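Local structure of fructose-2,6-bisphosphatase TIGAR B (Danio rerio, 3E9D) at residues M1-A5 with S149-S153; S156-P161 with R238-V242; I163-D169 with V242-R246. The protein probably hydrolyses fructose 2,6-bisphosphate to fructose 6-phosphate and phosphate, as a histidine phosphatase that lowers glycolytic flux. The contacts are given in a common frame with arbitrary orientation. Numbering follows the deposited sequence.

Interaction 1. Residues M1-A5 with S149-S153; sequences MLTFA and SALSS
Met1 begins the chain and lies beside residues 149-153, its CA 4.8 Å from the CA of Ser152. Its carbonyl is the polar centre of the contact: Ser152 N donates to Met1 O at 2.7 Å and 166°, and Leu151 CA adds a CA-H...O contact to Met1 O at 3.2 Å. In return Met1 CA approaches Ser152 O at 3.1 Å, while a water bridges Ser152 O (3.2 Å) to Met1 N by a weak 3.2 Å bond. These partners follow the 3-10 residues 149-150 in extended form (Leu151 -69/138, Ser152 -137/143). The Met1 side chain (chi1 p, chi2 t) leads away onto Phe144 of helix 125-146. Leu2, extended at phi/psi -118/130, has its CA 4.9 Å from that of Leu151. With chi1 t and chi2 p it sets CD1 3.8 Å from Ala150 CB, and its CB meets Leu151 CD2 at 3.6 Å. Met1 and Leu2 both face Ile227, a classic beta bulge. A second water accepts a hydrogen bond from Thr3 N (2.9 Å) and donates one to Ala150 O (2.8 Å). Phe4 and Ala5 continue strand 2-10, which in this histidine phosphatase sheet lies between strands 177-182 and 220-230; the loop after helix 125-146 packs at its start. The loop is thus held at the surface through main-chain atoms and two waters, with Leu2 packing on Ala150 and Leu151.

Interaction 2. Residues S156-P161 with R238-V242; sequences SEADQP and RIQGV
Arg238 reaches out from its strand to lie along Ser156, Glu157 and Ala158, with Ala158 N over one face of its guanidinium. An extended start (chi1 t, chi2 t) followed by chi3 m brings NH2 to Ser156 O, near the guanidinium plane, for a hydrogen bond of 3.0 Å and 161°. Ala158 CB packs 3.8 Å from Arg238 NE, and Ser156 CB lies 3.7 Å from Arg238 NH1. Glu157 O is 3.3 Å from Arg238 NH1, but the angle is too poor for a bond; this carbonyl instead accepts Asp159 N at 2.8 Å, closing an inverse gamma turn centred on Ala158 (phi/psi -77/60). Beyond the turn, Asp159, Gln160 and Pro161 are extended. The two backbones stay well apart, with CA-CA separations of 7.8 Å for Ala158 and Arg238 and 7.1 Å for Pro161 and Val242, so side chains fill the gap and the loop does not add a strand to the sheet. Pro161 points its CA-to-CB bond toward the strand, and the amide carbon CD of Gln240 (chi1 t, chi2 p) makes a van der Waals contact with its ring, 3.5 Å from Pro161 CD; Gln240 NE2 donates back to Gly241 O at 3.0 Å. Pro161 CG then meets Val242 CG2 at 4.2 Å. At Val242 psi swings to -57. Strand 233-246, at one margin of the mixed sheet, pairs antiparallel with strand 220-230, while Ile239 and Gly241 form backbone hydrogen bonds with Cys201, and the loop 156-161, between helix 125-146 and strand 177-182, runs past Cys201 and Pro203.

Interaction 3. Residues I163-D169 with V242-R246; sequences IAGLADD and VFINR
The salt bridge between Asp169 and Arg246 dominates: Arg246 NH2 donates to Asp169 OD2 at 2.8 Å, and Arg246 NH1 reaches the same oxygen at 3.2 Å. Arg246 NH1 also bonds to Leu166 O at 2.9 Å. An extended chain (chi1 t, chi2 t) with chi3 m brings the guanidinium edge to Leu166 O and Asp169 OD2; outside the two segments, NH1 also bonds to the hydroxyl of Tyr45. Asp169, chi1 m, simultaneously ties its own loop together: its OD1 accepts Ala164 N at 2.8 Å and Leu166 N at 3.1 Å, while OD2 takes weak bonds from Gly165 N (2.9 Å) and Leu166 N (3.1 Å). Gly165 has positive phi (78/30), and residues 166-169 form a type I beta turn closed by Asp169 N to Leu166 O, 3.1 Å. Across from this compact loop, strand 233-246 is irregular: Val242 and Phe243 face Arg222 in a classic beta bulge, the chain turns a corner at Ile244 and Asn245, and Asn245 and Arg246 face Ile220 in a G1 bulge. Packing lies alongside the charges. Asp169 CB meets the Phe243 ring edge at CE2 (3.9 Å), and Val242 CG1 lies 3.5 Å from Asp169 O, the CA atoms of Val242 and Asp169 being 7.1 Å apart. Ile163 CG1 touches Val242 CG1 at 3.9 Å.

How the interactions relate
All three contacts bring parts of the long connection between helix 125-146 and strand 177-182 to the mixed sheet. Interaction 1 lies at the surface beside the first strand and is in series with the other two; its segment 149-153 leads on towards 156-161. Interactions 2 and 3 are partly buried, both use strand 233-246 at the sheet margin, and share Val242, which meets Pro161 in one and Ile163 and Asp169 in the other. Chemistry shifts along the connection: one backbone hydrogen bond with bridging waters in interaction 1, an arginine-to-carbonyl hydrogen bond in interaction 2, and a salt bridge from the strand's Arg246 to Asp169 of a turn-forming loop in interaction 3, the nearest to the chain's centre.

Interaction 1. Residues M1-A5 with S149-S153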
loop_
_atom_site.group_PDB
_atom_site.type_symbol
_atom_site.label_atom_id
_atom_site.label_comp_id
_atom_site.label_asym_id
_atom_site.label_seq_id
_atom_site.Cartn_x
_atom_site.Cartn_y
_atom_site.Cartn_z
ATOM N N MET A 1 -9.123 -14.727 14.466
ATOM C CA MET A 1 -8.761 -14.376 15.870
ATOM C C MET A 1 -8.100 -13.000 16.048
ATOM O O MET A 1 -8.237 -12.404 17.110
ATOM C CB MET A 1 -7.937 -15.476 16.528
ATOM C CG MET A 1 -6.705 -15.912 15.789
ATOM S SD MET A 1 -5.899 -17.260 16.726
ATOM C CE MET A 1 -6.516 -18.692 15.894
ATOM N N LEU A 2 -7.401 -12.501 15.028
ATOM C CA LEU A 2 -6.943 -11.115 15.049
ATOM C C LEU A 2 -7.544 -10.306 13.905
ATOM O O LEU A 2 -7.513 -10.733 12.750
ATOM C CB LEU A 2 -5.408 -11.008 15.009
ATOM C CG LEU A 2 -4.850 -9.567 14.986
ATOM C CD1 LEU A 2 -5.101 -8.835 16.317
ATOM C CD2 LEU A 2 -3.362 -9.569 14.645
ATOM N N THR A 3 -8.098 -9.148 14.242
ATOM C CA THR A 3 -8.595 -8.202 13.254
ATOM C C THR A 3 -7.712 -6.972 13.311
ATOM O O THR A 3 -7.479 -6.434 14.390
ATOM C CB THR A 3 -10.045 -7.784 13.542
ATOM O OG1 THR A 3 -10.894 -8.914 13.375
ATOM C CG2 THR A 3 -10.509 -6.654 12.574
ATOM N N PHE A 4 -7.227 -6.529 12.155
ATOM C CA PHE A 4 -6.412 -5.313 12.098
ATOM C C PHE A 4 -6.663 -4.539 10.804
ATOM O O PHE A 4 -7.044 -5.129 9.781
ATOM C CB PHE A 4 -4.911 -5.622 12.294
ATOM C CG PHE A 4 -4.266 -6.359 11.143
ATOM C CD1 PHE A 4 -3.675 -5.654 10.094
ATOM C CD2 PHE A 4 -4.226 -7.758 11.125
ATOM C CE1 PHE A 4 -3.083 -6.326 9.016
ATOM C CE2 PHE A 4 -3.617 -8.456 10.061
ATOM C CZ PHE A 4 -3.040 -7.725 8.999
ATOM N N ALA A 5 -6.502 -3.221 10.886
ATOM C CA ALA A 5 -6.631 -2.335 9.739
ATOM C C ALA A 5 -5.271 -2.162 9.087
ATOM O O ALA A 5 -4.227 -2.164 9.770
ATOM C CB ALA A 5 -7.167 -0.968 10.181
ATOM N N SER A 149 -2.814 -9.430 22.960
ATOM C CA SER A 149 -3.814 -8.705 23.756
ATOM C C SER A 149 -5.085 -8.383 22.992
ATOM O O SER A 149 -6.100 -8.076 23.603
ATOM C CB SER A 149 -3.236 -7.387 24.271
ATOM O OG SER A 149 -2.088 -7.643 25.052
ATOM N N ALA A 150 -5.019 -8.426 21.667
ATOM C CA ALA A 150 -6.165 -8.100 20.819
ATOM C C ALA A 150 -6.921 -9.323 20.274
ATOM O O ALA A 150 -7.937 -9.170 19.606
ATOM C CB ALA A 150 -5.717 -7.201 19.666
ATOM N N LEU A 151 -6.421 -10.528 20.544
ATOM C CA LEU A 151 -6.987 -11.726 19.922
ATOM C C LEU A 151 -8.386 -11.993 20.465
ATOM O O LEU A 151 -8.644 -11.831 21.669
ATOM C CB LEU A 151 -6.068 -12.951 20.082
ATOM C CG LEU A 151 -4.591 -12.760 19.691
ATOM C CD1 LEU A 151 -3.750 -13.958 20.052
ATOM C CD2 LEU A 151 -4.431 -12.443 18.213
ATOM N N SER A 152 -9.288 -12.368 19.565
ATOM C CA SER A 152 -10.684 -12.612 19.918
ATOM C C SER A 152 -11.255 -13.856 19.252
ATOM O O SER A 152 -10.956 -14.154 18.086
ATOM C CB SER A 152 -11.558 -11.413 19.559
ATOM O OG SER A 152 -12.902 -11.673 19.931
ATOM N N SER A 153 -12.096 -14.562 20.009
ATOM C CA SER A 153 -12.815 -15.730 19.525
ATOM C C SER A 153 -14.120 -15.380 18.829
ATOM O O SER A 153 -14.716 -16.242 18.198
ATOM C CB SER A 153 -13.127 -16.672 20.691
ATOM O OG SER A 153 -11.970 -17.388 21.073
HETATM O O HOH W 1 -11.378 -12.678 15.332
HETATM O O HOH W 2 -8.842 -8.760 17.037
#

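Interaction 2. Residues S156-P161 with R238-V242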
loop_
_atom_site.group_PDB
_atom_site.type_symbol
_atom_site.label_atom_id
_atom_site.label_comp_id
_atom_site.label_asym_id
_atom_site.label_seq_id
_atom_site.Cartn_x
_atom_site.Cartn_y
_atom_site.Cartn_z
ATOM N N SER A 156 -17.873 -12.503 13.274
ATOM C CA SER A 156 -18.843 -11.493 12.847
ATOM C C SER A 156 -19.456 -11.853 11.499
ATOM O O SER A 156 -19.052 -12.832 10.856
ATOM C CB SER A 156 -18.160 -10.129 12.728
ATOM O OG SER A 156 -17.176 -9.952 13.730
ATOM N N GLU A 157 -20.426 -11.048 11.077
ATOM C CA GLU A 157 -20.949 -11.112 9.723
ATOM C C GLU A 157 -20.119 -10.198 8.829
ATOM O O GLU A 157 -19.615 -9.165 9.289
ATOM C CB GLU A 157 -22.417 -10.683 9.683
ATOM C CG GLU A 157 -23.182 -11.227 8.484
ATOM C CD GLU A 157 -23.874 -12.547 8.774
ATOM O OE1 GLU A 157 -24.732 -12.580 9.690
ATOM O OE2 GLU A 157 -23.572 -13.546 8.073
ATOM N N ALA A 158 -19.981 -10.587 7.559
ATOM C CA ALA A 158 -19.294 -9.779 6.551
ATOM C C ALA A 158 -20.209 -8.643 6.085
ATOM O O ALA A 158 -20.567 -8.538 4.897
ATOM C CB ALA A 158 -18.834 -10.644 5.377
ATOM N N ASP A 159 -20.596 -7.810 7.054
ATOM C CA ASP A 159 -21.404 -6.623 6.808
ATOM C C ASP A 159 -20.490 -5.418 6.611
ATOM O O ASP A 159 -19.284 -5.489 6.850
ATOM C CB ASP A 159 -22.408 -6.393 7.946
ATOM C CG ASP A 159 -21.763 -6.454 9.330
ATOM O OD1 ASP A 159 -20.600 -6.012 9.486
ATOM O OD2 ASP A 159 -22.431 -6.949 10.272
ATOM N N GLN A 160 -21.062 -4.311 6.166
ATOM C CA GLN A 160 -20.241 -3.208 5.724
ATOM C C GLN A 160 -19.709 -2.325 6.866
ATOM O O GLN A 160 -20.420 -2.057 7.814
ATOM C CB GLN A 160 -20.999 -2.365 4.722
ATOM C CG GLN A 160 -20.048 -1.456 3.990
ATOM C CD GLN A 160 -20.748 -0.475 3.133
ATOM O OE1 GLN A 160 -21.501 -0.852 2.234
ATOM N NE2 GLN A 160 -20.494 0.804 3.383
ATOM N N PRO A 161 -18.442 -1.885 6.773
ATOM C CA PRO A 161 -17.930 -0.900 7.729
ATOM C C PRO A 161 -18.607 0.464 7.551
ATOM O O PRO A 161 -19.274 0.707 6.537
ATOM C CB PRO A 161 -16.446 -0.807 7.370
ATOM C CG PRO A 161 -16.380 -1.223 5.934
ATOM C CD PRO A 161 -17.391 -2.330 5.842
ATOM N N ARG A 238 -11.067 -13.183 6.324
ATOM C CA ARG A 238 -11.850 -12.083 5.767
ATOM C C ARG A 238 -10.929 -10.918 5.423
ATOM O O ARG A 238 -10.044 -10.577 6.201
ATOM C CB ARG A 238 -12.916 -11.641 6.755
ATOM C CG ARG A 238 -13.814 -10.507 6.243
ATOM C CD ARG A 238 -14.961 -10.282 7.214
ATOM N NE ARG A 238 -15.693 -11.530 7.418
ATOM C CZ ARG A 238 -16.543 -11.760 8.414
ATOM N NH1 ARG A 238 -16.792 -10.819 9.317
ATOM N NH2 ARG A 238 -17.155 -12.936 8.494
ATOM N N ILE A 239 -11.122 -10.358 4.231
ATOM C CA ILE A 239 -10.468 -9.125 3.807
ATOM C C ILE A 239 -11.596 -8.175 3.379
ATOM O O ILE A 239 -12.422 -8.515 2.516
ATOM C CB ILE A 239 -9.466 -9.384 2.652
ATOM C CG1 ILE A 239 -8.431 -10.446 3.084
ATOM C CG2 ILE A 239 -8.796 -8.070 2.207
ATOM C CD1 ILE A 239 -7.551 -10.969 1.966
ATOM N N GLN A 240 -11.667 -7.011 4.013
ATOM C CA GLN A 240 -12.701 -6.035 3.695
ATOM C C GLN A 240 -12.043 -4.789 3.125
ATOM O O GLN A 240 -11.268 -4.117 3.816
ATOM C CB GLN A 240 -13.534 -5.676 4.940
ATOM C CG GLN A 240 -14.499 -4.463 4.753
ATOM C CD GLN A 240 -15.796 -4.828 4.023
ATOM O OE1 GLN A 240 -16.473 -5.779 4.398
ATOM N NE2 GLN A 240 -16.142 -4.068 2.978
ATOM N N GLY A 241 -12.356 -4.477 1.870
ATOM C CA GLY A 241 -11.950 -3.205 1.299
ATOM C C GLY A 241 -12.768 -2.087 1.922
ATOM O O GLY A 241 -13.959 -2.244 2.144
ATOM N N VAL A 242 -12.130 -0.969 2.243
ATOM C CA VAL A 242 -12.869 0.189 2.799
ATOM C C VAL A 242 -12.874 1.347 1.799
ATOM O O VAL A 242 -13.936 1.823 1.407
ATOM C CB VAL A 242 -12.318 0.623 4.188
ATOM C CG1 VAL A 242 -13.129 1.771 4.800
ATOM C CG2 VAL A 242 -12.262 -0.587 5.164
#

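Interaction 3. Residues I163-D169 with V242-R246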
loop_
_atom_site.group_PDB
_atom_site.type_symbol
_atom_site.label_atom_id
_atom_site.label_comp_id
_atom_site.label_asym_id
_atom_site.label_seq_id
_atom_site.Cartn_x
_atom_site.Cartn_y
_atom_site.Cartn_z
ATOM N N ILE A 163 -18.492 4.042 6.544
ATOM C CA ILE A 163 -17.687 4.844 5.633
ATOM C C ILE A 163 -18.393 6.180 5.516
ATOM O O ILE A 163 -19.426 6.290 4.849
ATOM C CB ILE A 163 -17.542 4.169 4.245
ATOM C CG1 ILE A 163 -16.831 2.822 4.387
ATOM C CG2 ILE A 163 -16.767 5.069 3.275
ATOM C CD1 ILE A 163 -17.055 1.877 3.264
ATOM N N ALA A 164 -17.854 7.180 6.197
ATOM C CA ALA A 164 -18.473 8.492 6.251
ATOM C C ALA A 164 -17.650 9.520 5.480
ATOM O O ALA A 164 -17.969 10.704 5.507
ATOM C CB ALA A 164 -18.638 8.932 7.707
ATOM N N GLY A 165 -16.600 9.068 4.798
ATOM C CA GLY A 165 -15.687 9.964 4.084
ATOM C C GLY A 165 -14.705 10.637 5.026
ATOM O O GLY A 165 -14.282 11.761 4.774
ATOM N N LEU A 166 -14.360 9.955 6.120
ATOM C CA LEU A 166 -13.431 10.482 7.118
ATOM C C LEU A 166 -12.197 9.582 7.231
ATOM O O LEU A 166 -12.223 8.435 6.796
ATOM C CB LEU A 166 -14.103 10.608 8.489
ATOM C CG LEU A 166 -15.430 11.373 8.545
ATOM C CD1 LEU A 166 -16.002 11.344 9.959
ATOM C CD2 LEU A 166 -15.263 12.804 8.021
ATOM N N ALA A 167 -11.131 10.119 7.822
ATOM C CA ALA A 167 -9.849 9.418 7.910
ATOM C C ALA A 167 -9.929 8.082 8.659
ATOM O O ALA A 167 -9.155 7.189 8.375
ATOM C CB ALA A 167 -8.768 10.322 8.506
ATOM N N ASP A 168 -10.860 7.959 9.605
ATOM C CA ASP A 168 -11.009 6.711 10.359
ATOM C C ASP A 168 -12.025 5.707 9.776
ATOM O O ASP A 168 -12.332 4.711 10.436
ATOM C CB ASP A 168 -11.283 6.978 11.861
ATOM C CG ASP A 168 -12.638 7.650 12.121
ATOM O OD1 ASP A 168 -13.284 8.175 11.176
ATOM O OD2 ASP A 168 -13.065 7.651 13.301
ATOM N N ASP A 169 -12.523 5.949 8.559
ATOM C CA ASP A 169 -13.483 5.021 7.933
ATOM C C ASP A 169 -13.044 3.556 8.064
ATOM O O ASP A 169 -11.911 3.191 7.722
ATOM C CB ASP A 169 -13.720 5.336 6.449
ATOM C CG ASP A 169 -14.568 6.600 6.219
ATOM O OD1 ASP A 169 -15.200 7.132 7.167
ATOM O OD2 ASP A 169 -14.580 7.075 5.070
ATOM N N VAL A 242 -12.130 -0.969 2.243
ATOM C CA VAL A 242 -12.869 0.189 2.799
ATOM C C VAL A 242 -12.874 1.347 1.799
ATOM O O VAL A 242 -13.936 1.823 1.407
ATOM C CB VAL A 242 -12.318 0.623 4.188
ATOM C CG1 VAL A 242 -13.129 1.771 4.800
ATOM C CG2 VAL A 242 -12.262 -0.587 5.164
ATOM N N PHE A 243 -11.690 1.791 1.378
ATOM C CA PHE A 243 -11.567 2.804 0.330
ATOM C C PHE A 243 -10.252 2.594 -0.415
ATOM O O PHE A 243 -9.313 1.968 0.122
ATOM C CB PHE A 243 -11.734 4.247 0.867
ATOM C CG PHE A 243 -10.806 4.609 2.036
ATOM C CD1 PHE A 243 -9.491 5.015 1.801
ATOM C CD2 PHE A 243 -11.274 4.573 3.355
ATOM C CE1 PHE A 243 -8.636 5.389 2.860
ATOM C CE2 PHE A 243 -10.436 4.938 4.443
ATOM C CZ PHE A 243 -9.116 5.345 4.194
ATOM N N ILE A 244 -10.204 3.071 -1.660
ATOM C CA ILE A 244 -9.051 2.854 -2.537
ATOM C C ILE A 244 -8.652 4.173 -3.188
ATOM O O ILE A 244 -9.507 4.894 -3.725
ATOM C CB ILE A 244 -9.348 1.823 -3.677
ATOM C CG1 ILE A 244 -9.894 0.489 -3.145
ATOM C CG2 ILE A 244 -8.104 1.595 -4.586
ATOM C CD1 ILE A 244 -8.881 -0.361 -2.444
ATOM N N ASN A 245 -7.356 4.472 -3.135
ATOM C CA ASN A 245 -6.755 5.654 -3.786
ATOM C C ASN A 245 -7.423 6.984 -3.426
ATOM O O ASN A 245 -7.593 7.864 -4.278
ATOM C CB ASN A 245 -6.717 5.465 -5.303
ATOM C CG ASN A 245 -5.854 4.290 -5.721
ATOM O OD1 ASN A 245 -5.062 3.769 -4.928
ATOM N ND2 ASN A 245 -5.987 3.877 -6.978
ATOM N N ARG A 246 -7.809 7.116 -2.158
ATOM C CA ARG A 246 -8.433 8.334 -1.666
ATOM C C ARG A 246 -7.408 9.492 -1.624
ATOM O O ARG A 246 -6.282 9.317 -1.181
ATOM C CB ARG A 246 -9.037 8.087 -0.280
ATOM C CG ARG A 246 -9.662 9.325 0.343
ATOM C CD ARG A 246 -10.274 9.035 1.699
ATOM N NE ARG A 246 -11.476 8.201 1.622
ATOM C CZ ARG A 246 -12.222 7.879 2.679
ATOM N NH1 ARG A 246 -11.889 8.335 3.897
ATOM N NH2 ARG A 246 -13.317 7.129 2.521
#